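Long-range contact in ATP synthase epsilon chain (Caldalkalibacillus thermarum TA2.A1, PDB 5IK2), which probably serves as a rotor subunit of the F1 sector of the proton-driven ATP synthase, and binds ATP: residues 4-16 against 73-87. The protein carries 2 engineered substitutions. Residues are numbered along the deposited sequence; the frame is centred on the assembly and turned at random.
Sequences VQVDIVTPERKVF and DKVNILADTAELPEE
The guanidinium of Arg13 meets Glu87 at its edge, where OE2 lies near the guanidinium plane. NH2 of Arg13 and OE2 of Glu87 are 3.5 Å apart, a weak salt bridge, with the two flat groups turned 76° from each other. A water at the same edge lies within hydrogen-bonding distance of Glu87 OE2 and of the carbonyl O of Val15. Over one face of the guanidinium lies CG2 of Val15, offset toward the rim. Glu87 OE2 further accepts from the backbone N of Leu84 at 3.1 Å, on its anti side, which steadies the carboxylate. At the ring edge of Phe16, CD1 is 4.4 Å from CD2 of Leu84.

Strands 4-9 and 74-79 run parallel within the N-terminal beta-sandwich domain of the epsilon subunit. A ladder of backbone bonds joins them, such as Val9 N to Ile77 O at 2.9 Å. Val6, Val75, Ile8 and Ile77 share one face. There Ile8 and Ile77 lie side by side, packed against Ile52 and Val50 of strand 48-54. Past the corner at Asp80, CB of Ala82 touches CG2 of Ile8 at 3.6 Å. Strand 81-83 carries Thr81 and Glu83 of the ATP site, which holds no ATP in this chain. Glu83 forms a salt bridge with Arg127 of helix 114-133, while Thr81 bonds to Ser64 and touches Arg123.

Asp7, Lys74 and Asn76 share the other face. Lys74 bends at chi2 (68°) and chi4 (-60°), bringing NZ 2.9 Å from Asp7 OD2, above the carboxylate plane. NZ also donates to Asn76 OD1 on a lone pair. A methionine in place of Lys74 would probably leave the Asp7 carboxylate without its countercharge. ND2 of Asn76 is held by Glu69.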
ATOM      1  N   VAL H   4     -69.482 -27.872  -5.834  1.00 34.58           N
ATOM      2  CA  VAL H   4     -69.196 -27.194  -4.564  1.00 34.29           C
ATOM      3  C   VAL H   4     -67.712 -26.824  -4.499  1.00 33.89           C
ATOM      4  O   VAL H   4     -66.861 -27.598  -4.942  1.00 33.69           O
ATOM      5  CB  VAL H   4     -69.606 -28.065  -3.347  1.00 34.29           C
ATOM      6  CG1 VAL H   4     -68.781 -29.347  -3.258  1.00 34.14           C
ATOM      7  CG2 VAL H   4     -69.513 -27.265  -2.052  1.00 34.49           C
ATOM      8  N   GLN H   5     -67.413 -25.646  -3.952  1.00 33.67           N
ATOM      9  CA  GLN H   5     -66.032 -25.161  -3.842  1.00 33.62           C
ATOM     10  C   GLN H   5     -65.305 -25.951  -2.748  1.00 32.84           C
ATOM     11  O   GLN H   5     -65.846 -26.140  -1.656  1.00 32.58           O
ATOM     12  CB  GLN H   5     -66.006 -23.655  -3.539  1.00 34.26           C
ATOM     13  CG  GLN H   5     -64.666 -22.967  -3.799  1.00 35.06           C
ATOM     14  CD  GLN H   5     -64.391 -22.695  -5.277  1.00 36.06           C
ATOM     15  OE1 GLN H   5     -65.253 -22.190  -6.003  1.00 36.31           O
ATOM     16  NE2 GLN H   5     -63.175 -23.008  -5.723  1.00 36.42           N
ATOM     17  N   VAL H   6     -64.091 -26.414  -3.058  1.00 32.09           N
ATOM     18  CA  VAL H   6     -63.299 -27.257  -2.154  1.00 31.69           C
ATOM     19  C   VAL H   6     -61.935 -26.622  -1.912  1.00 31.17           C
ATOM     20  O   VAL H   6     -61.278 -26.193  -2.861  1.00 31.11           O
ATOM     21  CB  VAL H   6     -63.062 -28.671  -2.737  1.00 31.86           C
ATOM     22  CG1 VAL H   6     -62.457 -29.598  -1.685  1.00 31.59           C
ATOM     23  CG2 VAL H   6     -64.354 -29.261  -3.287  1.00 32.22           C
ATOM     24  N   ASP H   7     -61.518 -26.580  -0.646  1.00 30.71           N
ATOM     25  CA  ASP H   7     -60.174 -26.143  -0.259  1.00 30.46           C
ATOM     26  C   ASP H   7     -59.517 -27.202   0.627  1.00 30.10           C
ATOM     27  O   ASP H   7     -60.031 -27.515   1.701  1.00 29.98           O
ATOM     28  CB  ASP H   7     -60.229 -24.811   0.506  1.00 30.53           C
ATOM     29  CG  ASP H   7     -60.459 -23.601  -0.399  1.00 30.48           C
ATOM     30  OD1 ASP H   7     -60.463 -23.728  -1.641  1.00 30.44           O
ATOM     31  OD2 ASP H   7     -60.635 -22.495   0.151  1.00 30.65           O
ATOM     32  N   ILE H   8     -58.398 -27.758   0.156  1.00 29.79           N
ATOM     33  CA  ILE H   8     -57.516 -28.591   0.977  1.00 29.46           C
ATOM     34  C   ILE H   8     -56.313 -27.727   1.350  1.00 29.02           C
ATOM     35  O   ILE H   8     -55.586 -27.259   0.472  1.00 28.94           O
ATOM     36  CB  ILE H   8     -57.072 -29.874   0.238  1.00 29.66           C
ATOM     37  CG1 ILE H   8     -58.279 -30.798   0.034  1.00 29.68           C
ATOM     38  CG2 ILE H   8     -55.969 -30.599   1.015  1.00 29.69           C
ATOM     39  CD1 ILE H   8     -58.061 -31.911  -0.967  1.00 29.84           C
ATOM     40  N   VAL H   9     -56.115 -27.531   2.653  1.00 28.76           N
ATOM     41  CA  VAL H   9     -55.160 -26.557   3.189  1.00 28.55           C
ATOM     42  C   VAL H   9     -54.312 -27.197   4.303  1.00 28.21           C
ATOM     43  O   VAL H   9     -54.763 -28.121   4.983  1.00 28.20           O
ATOM     44  CB  VAL H   9     -55.928 -25.309   3.708  1.00 28.72           C
ATOM     45  CG1 VAL H   9     -55.021 -24.339   4.456  1.00 29.03           C
ATOM     46  CG2 VAL H   9     -56.619 -24.599   2.548  1.00 28.84           C
ATOM     47  N   THR H  10     -53.076 -26.717   4.449  1.00 27.61           N
ATOM     48  CA  THR H  10     -52.202 -27.052   5.581  1.00 27.30           C
ATOM     49  C   THR H  10     -51.903 -25.758   6.359  1.00 27.30           C
ATOM     50  O   THR H  10     -52.337 -24.683   5.941  1.00 27.40           O
ATOM     51  CB  THR H  10     -50.893 -27.727   5.100  1.00 26.97           C
ATOM     52  OG1 THR H  10     -50.049 -26.764   4.455  1.00 26.80           O
ATOM     53  CG2 THR H  10     -51.187 -28.868   4.135  1.00 26.74           C
ATOM     54  N   PRO H  11     -51.172 -25.848   7.495  1.00 27.23           N
ATOM     55  CA  PRO H  11     -50.751 -24.618   8.187  1.00 27.47           C
ATOM     56  C   PRO H  11     -49.920 -23.629   7.353  1.00 27.93           C
ATOM     57  O   PRO H  11     -49.947 -22.427   7.635  1.00 28.02           O
ATOM     58  CB  PRO H  11     -49.909 -25.148   9.351  1.00 27.20           C
ATOM     59  CG  PRO H  11     -50.492 -26.478   9.649  1.00 27.09           C
ATOM     60  CD  PRO H  11     -50.924 -27.042   8.326  1.00 27.14           C
ATOM     61  N   GLU H  12     -49.216 -24.128   6.337  1.00 28.49           N
ATOM     62  CA  GLU H  12     -48.238 -23.331   5.588  1.00 29.13           C
ATOM     63  C   GLU H  12     -48.692 -22.882   4.187  1.00 29.81           C
ATOM     64  O   GLU H  12     -48.208 -21.859   3.699  1.00 30.17           O
ATOM     65  CB  GLU H  12     -46.871 -24.050   5.524  1.00 28.88           C
ATOM     66  CG  GLU H  12     -46.879 -25.506   5.055  1.00 28.67           C
ATOM     67  CD  GLU H  12     -47.076 -26.543   6.162  1.00 28.42           C
ATOM     68  OE1 GLU H  12     -46.919 -26.224   7.360  1.00 28.01           O
ATOM     69  OE2 GLU H  12     -47.394 -27.703   5.823  1.00 28.29           O
ATOM     70  N   ARG H  13     -49.609 -23.615   3.550  1.00 30.76           N
ATOM     71  CA  ARG H  13     -50.067 -23.272   2.191  1.00 31.44           C
ATOM     72  C   ARG H  13     -51.423 -23.883   1.822  1.00 31.96           C
ATOM     73  O   ARG H  13     -51.919 -24.784   2.503  1.00 31.78           O
ATOM     74  CB  ARG H  13     -49.025 -23.724   1.159  1.00 31.49           C
ATOM     75  CG  ARG H  13     -48.938 -25.236   0.991  1.00 31.61           C
ATOM     76  CD  ARG H  13     -47.593 -25.688   0.447  1.00 31.90           C
ATOM     77  NE  ARG H  13     -47.522 -27.148   0.364  1.00 32.06           N
ATOM     78  CZ  ARG H  13     -48.071 -27.899  -0.593  1.00 32.24           C
ATOM     79  NH1 ARG H  13     -48.754 -27.352  -1.601  1.00 32.61           N
ATOM     80  NH2 ARG H  13     -47.935 -29.223  -0.543  1.00 32.17           N
ATOM     81  N   LYS H  14     -51.999 -23.379   0.730  1.00 32.60           N
ATOM     82  CA  LYS H  14     -53.178 -23.976   0.101  1.00 33.12           C
ATOM     83  C   LYS H  14     -52.719 -24.978  -0.955  1.00 32.78           C
ATOM     84  O   LYS H  14     -51.884 -24.650  -1.798  1.00 32.28           O
ATOM     85  CB  LYS H  14     -54.054 -22.905  -0.548  1.00 34.05           C
ATOM     86  CG  LYS H  14     -54.627 -21.900   0.438  1.00 35.20           C
ATOM     87  CD  LYS H  14     -55.765 -21.105  -0.181  1.00 36.20           C
ATOM     88  CE  LYS H  14     -56.380 -20.136   0.817  1.00 36.99           C
ATOM     89  NZ  LYS H  14     -57.565 -19.439   0.243  1.00 37.50           N
ATOM     90  N   VAL H  15     -53.279 -26.187  -0.905  1.00 32.63           N
ATOM     91  CA  VAL H  15     -52.841 -27.313  -1.738  1.00 32.66           C
ATOM     92  C   VAL H  15     -53.768 -27.538  -2.933  1.00 33.07           C
ATOM     93  O   VAL H  15     -53.293 -27.727  -4.053  1.00 32.74           O
ATOM     94  CB  VAL H  15     -52.745 -28.612  -0.901  1.00 32.35           C
ATOM     95  CG1 VAL H  15     -52.223 -29.773  -1.746  1.00 32.15           C
ATOM     96  CG2 VAL H  15     -51.859 -28.383   0.319  1.00 32.28           C
ATOM     97  N   PHE H  16     -55.077 -27.545  -2.683  1.00 34.11           N
ATOM     98  CA  PHE H  16     -56.086 -27.696  -3.737  1.00 35.05           C
ATOM     99  C   PHE H  16     -57.110 -26.568  -3.660  1.00 36.06           C
ATOM    100  O   PHE H  16     -57.498 -26.144  -2.570  1.00 35.69           O
ATOM    101  CB  PHE H  16     -56.797 -29.049  -3.615  1.00 35.22           C
ATOM    102  CG  PHE H  16     -57.705 -29.366  -4.775  1.00 35.06           C
ATOM    103  CD1 PHE H  16     -57.211 -30.008  -5.906  1.00 35.01           C
ATOM    104  CD2 PHE H  16     -59.054 -29.017  -4.739  1.00 34.83           C
ATOM    105  CE1 PHE H  16     -58.044 -30.299  -6.979  1.00 34.84           C
ATOM    106  CE2 PHE H  16     -59.891 -29.303  -5.809  1.00 34.78           C
ATOM    107  CZ  PHE H  16     -59.385 -29.947  -6.929  1.00 34.79           C
ATOM    108  N   ASP H  73     -72.435 -24.394   1.195  1.00 48.12           N
ATOM    109  CA  ASP H  73     -71.710 -23.478   0.313  1.00 47.66           C
ATOM    110  C   ASP H  73     -70.261 -23.914   0.038  1.00 45.40           C
ATOM    111  O   ASP H  73     -69.797 -23.827  -1.100  1.00 45.68           O
ATOM    112  CB  ASP H  73     -71.717 -22.078   0.944  1.00 49.12           C
ATOM    113  CG  ASP H  73     -71.190 -21.002   0.012  1.00 50.58           C
ATOM    114  OD1 ASP H  73     -71.624 -20.950  -1.160  1.00 51.51           O
ATOM    115  OD2 ASP H  73     -70.350 -20.193   0.465  1.00 51.71           O
ATOM    116  N   LYS H  74     -69.561 -24.383   1.074  1.00 42.48           N
ATOM    117  CA  LYS H  74     -68.103 -24.585   1.037  1.00 40.22           C
ATOM    118  C   LYS H  74     -67.689 -25.896   1.712  1.00 38.36           C
ATOM    119  O   LYS H  74     -68.347 -26.350   2.647  1.00 38.35           O
ATOM    120  CB  LYS H  74     -67.425 -23.397   1.738  1.00 39.96           C
ATOM    121  CG  LYS H  74     -65.899 -23.380   1.748  1.00 39.51           C
ATOM    122  CD  LYS H  74     -65.308 -23.162   0.364  1.00 39.17           C
ATOM    123  CE  LYS H  74     -63.787 -23.166   0.400  1.00 38.80           C
ATOM    124  NZ  LYS H  74     -63.229 -22.100   1.279  1.00 38.57           N
ATOM    125  N   VAL H  75     -66.591 -26.485   1.231  1.00 36.55           N
ATOM    126  CA  VAL H  75     -65.995 -27.695   1.818  1.00 35.37           C
ATOM    127  C   VAL H  75     -64.517 -27.437   2.130  1.00 33.87           C
ATOM    128  O   VAL H  75     -63.722 -27.210   1.219  1.00 33.36           O
ATOM    129  CB  VAL H  75     -66.111 -28.904   0.860  1.00 35.69           C
ATOM    130  CG1 VAL H  75     -65.424 -30.140   1.442  1.00 35.60           C
ATOM    131  CG2 VAL H  75     -67.574 -29.198   0.550  1.00 35.95           C
ATOM    132  N   ASN H  76     -64.159 -27.480   3.416  1.00 32.48           N
ATOM    133  CA  ASN H  76     -62.777 -27.279   3.868  1.00 31.42           C
ATOM    134  C   ASN H  76     -62.172 -28.565   4.424  1.00 30.36           C
ATOM    135  O   ASN H  76     -62.851 -29.333   5.109  1.00 30.21           O
ATOM    136  CB  ASN H  76     -62.724 -26.192   4.946  1.00 31.42           C
ATOM    137  CG  ASN H  76     -63.041 -24.812   4.404  1.00 31.53           C
ATOM    138  OD1 ASN H  76     -62.628 -24.452   3.301  1.00 31.53           O
ATOM    139  ND2 ASN H  76     -63.768 -24.024   5.187  1.00 31.58           N
ATOM    140  N   ILE H  77     -60.897 -28.792   4.110  1.00 29.29           N
ATOM    141  CA  ILE H  77     -60.098 -29.854   4.725  1.00 28.54           C
ATOM    142  C   ILE H  77     -58.792 -29.231   5.223  1.00 27.87           C
ATOM    143  O   ILE H  77     -57.955 -28.816   4.422  1.00 27.67           O
ATOM    144  CB  ILE H  77     -59.817 -31.016   3.741  1.00 28.30           C
ATOM    145  CG1 ILE H  77     -61.105 -31.805   3.478  1.00 28.19           C
ATOM    146  CG2 ILE H  77     -58.739 -31.956   4.285  1.00 28.43           C
ATOM    147  CD1 ILE H  77     -61.026 -32.768   2.313  1.00 28.18           C
ATOM    148  N   LEU H  78     -58.643 -29.166   6.546  1.00 27.30           N
ATOM    149  CA  LEU H  78     -57.419 -28.695   7.198  1.00 26.78           C
ATOM    150  C   LEU H  78     -56.645 -29.915   7.695  1.00 26.71           C
ATOM    151  O   LEU H  78     -57.218 -30.765   8.377  1.00 26.40           O
ATOM    152  CB  LEU H  78     -57.756 -27.761   8.368  1.00 26.65           C
ATOM    153  CG  LEU H  78     -58.137 -26.316   8.016  1.00 26.57           C
ATOM    154  CD1 LEU H  78     -59.476 -26.236   7.294  1.00 26.52           C
ATOM    155  CD2 LEU H  78     -58.165 -25.459   9.273  1.00 26.52           C
ATOM    156  N   ALA H  79     -55.357 -29.999   7.355  1.00 26.79           N
ATOM    157  CA  ALA H  79     -54.527 -31.168   7.688  1.00 26.83           C
ATOM    158  C   ALA H  79     -53.064 -30.812   7.935  1.00 26.78           C
ATOM    159  O   ALA H  79     -52.590 -29.777   7.478  1.00 26.83           O
ATOM    160  CB  ALA H  79     -54.626 -32.205   6.581  1.00 26.81           C
ATOM    161  N   ASP H  80     -52.359 -31.689   8.651  1.00 26.89           N
ATOM    162  CA  ASP H  80     -50.928 -31.508   8.944  1.00 27.06           C
ATOM    163  C   ASP H  80     -50.121 -31.457   7.653  1.00 27.37           C
ATOM    164  O   ASP H  80     -49.305 -30.555   7.457  1.00 27.73           O
ATOM    165  CB  ASP H  80     -50.381 -32.652   9.813  1.00 26.93           C
ATOM    166  CG  ASP H  80     -50.985 -32.690  11.211  1.00 26.80           C
ATOM    167  OD1 ASP H  80     -51.688 -31.739  11.615  1.00 27.17           O
ATOM    168  OD2 ASP H  80     -50.745 -33.691  11.917  1.00 26.53           O
ATOM    169  N   THR H  81     -50.355 -32.441   6.787  1.00 27.51           N
ATOM    170  CA  THR H  81     -49.724 -32.503   5.474  1.00 27.66           C
ATOM    171  C   THR H  81     -50.754 -32.847   4.401  1.00 27.88           C
ATOM    172  O   THR H  81     -51.677 -33.629   4.639  1.00 27.44           O
ATOM    173  CB  THR H  81     -48.592 -33.545   5.444  1.00 27.63           C
ATOM    174  OG1 THR H  81     -49.094 -34.813   5.880  1.00 27.69           O
ATOM    175  CG2 THR H  81     -47.452 -33.122   6.351  1.00 27.64           C
ATOM    176  N   ALA H  82     -50.584 -32.241   3.227  1.00 28.56           N
ATOM    177  CA  ALA H  82     -51.410 -32.517   2.052  1.00 28.94           C
ATOM    178  C   ALA H  82     -50.560 -32.314   0.798  1.00 29.34           C
ATOM    179  O   ALA H  82     -49.980 -31.242   0.617  1.00 29.73           O
ATOM    180  CB  ALA H  82     -52.629 -31.609   2.034  1.00 28.86           C
ATOM    181  N   GLU H  83     -50.466 -33.342  -0.047  1.00 29.75           N
ATOM    182  CA  GLU H  83     -49.677 -33.263  -1.278  1.00 30.09           C
ATOM    183  C   GLU H  83     -50.398 -33.886  -2.468  1.00 30.48           C
ATOM    184  O   GLU H  83     -50.989 -34.960  -2.352  1.00 30.62           O
ATOM    185  CB  GLU H  83     -48.322 -33.961  -1.112  1.00 30.14           C
ATOM    186  CG  GLU H  83     -47.401 -33.361  -0.053  1.00 30.16           C
ATOM    187  CD  GLU H  83     -47.457 -34.051   1.303  1.00 30.25           C
ATOM    188  OE1 GLU H  83     -48.060 -35.139   1.430  1.00 30.25           O
ATOM    189  OE2 GLU H  83     -46.871 -33.500   2.257  1.00 30.38           O
ATOM    190  N   LEU H  84     -50.324 -33.202  -3.611  1.00 30.74           N
ATOM    191  CA  LEU H  84     -50.699 -33.769  -4.909  1.00 31.08           C
ATOM    192  C   LEU H  84     -49.594 -34.749  -5.337  1.00 31.60           C
ATOM    193  O   LEU H  84     -48.486 -34.684  -4.799  1.00 31.84           O
ATOM    194  CB  LEU H  84     -50.837 -32.653  -5.952  1.00 31.14           C
ATOM    195  CG  LEU H  84     -51.889 -31.567  -5.695  1.00 31.03           C
ATOM    196  CD1 LEU H  84     -51.571 -30.315  -6.499  1.00 30.99           C
ATOM    197  CD2 LEU H  84     -53.285 -32.077  -6.020  1.00 31.11           C
ATOM    198  N   PRO H  85     -49.878 -35.654  -6.304  1.00 32.22           N
ATOM    199  CA  PRO H  85     -48.878 -36.661  -6.707  1.00 32.73           C
ATOM    200  C   PRO H  85     -47.511 -36.097  -7.117  1.00 33.48           C
ATOM    201  O   PRO H  85     -46.479 -36.631  -6.705  1.00 33.00           O
ATOM    202  CB  PRO H  85     -49.545 -37.354  -7.903  1.00 32.63           C
ATOM    203  CG  PRO H  85     -51.004 -37.164  -7.682  1.00 32.30           C
ATOM    204  CD  PRO H  85     -51.113 -35.786  -7.101  1.00 32.25           C
ATOM    205  N   GLU H  86     -47.522 -35.021  -7.905  1.00 34.84           N
ATOM    206  CA  GLU H  86     -46.291 -34.409  -8.434  1.00 35.83           C
ATOM    207  C   GLU H  86     -45.348 -33.797  -7.382  1.00 36.25           C
ATOM    208  O   GLU H  86     -44.145 -33.696  -7.628  1.00 36.45           O
ATOM    209  CB  GLU H  86     -46.610 -33.359  -9.521  1.00 36.20           C
ATOM    210  CG  GLU H  86     -47.356 -32.099  -9.061  1.00 36.54           C
ATOM    211  CD  GLU H  86     -48.858 -32.127  -9.323  1.00 36.84           C
ATOM    212  OE1 GLU H  86     -49.464 -33.224  -9.292  1.00 36.82           O
ATOM    213  OE2 GLU H  86     -49.437 -31.040  -9.548  1.00 36.41           O
ATOM    214  N   GLU H  87     -45.887 -33.399  -6.227  1.00 36.76           N
ATOM    215  CA  GLU H  87     -45.100 -32.710  -5.187  1.00 37.04           C
ATOM    216  C   GLU H  87     -44.775 -33.582  -3.952  1.00 37.00           C
ATOM    217  O   GLU H  87     -44.552 -33.054  -2.858  1.00 37.01           O
ATOM    218  CB  GLU H  87     -45.787 -31.384  -4.797  1.00 36.87           C
ATOM    219  CG  GLU H  87     -47.102 -31.503  -4.028  1.00 36.76           C
ATOM    220  CD  GLU H  87     -47.938 -30.225  -4.038  1.00 36.55           C
ATOM    221  OE1 GLU H  87     -47.432 -29.150  -4.428  1.00 36.62           O
ATOM    222  OE2 GLU H  87     -49.120 -30.297  -3.648  1.00 35.99           O
TER
HETATM  223  O   HOH W   1     -47.115 -28.988   8.653  1.00 21.27           O
HETATM  224  O   HOH W   2     -50.397 -27.716  -4.591  1.00 22.99           O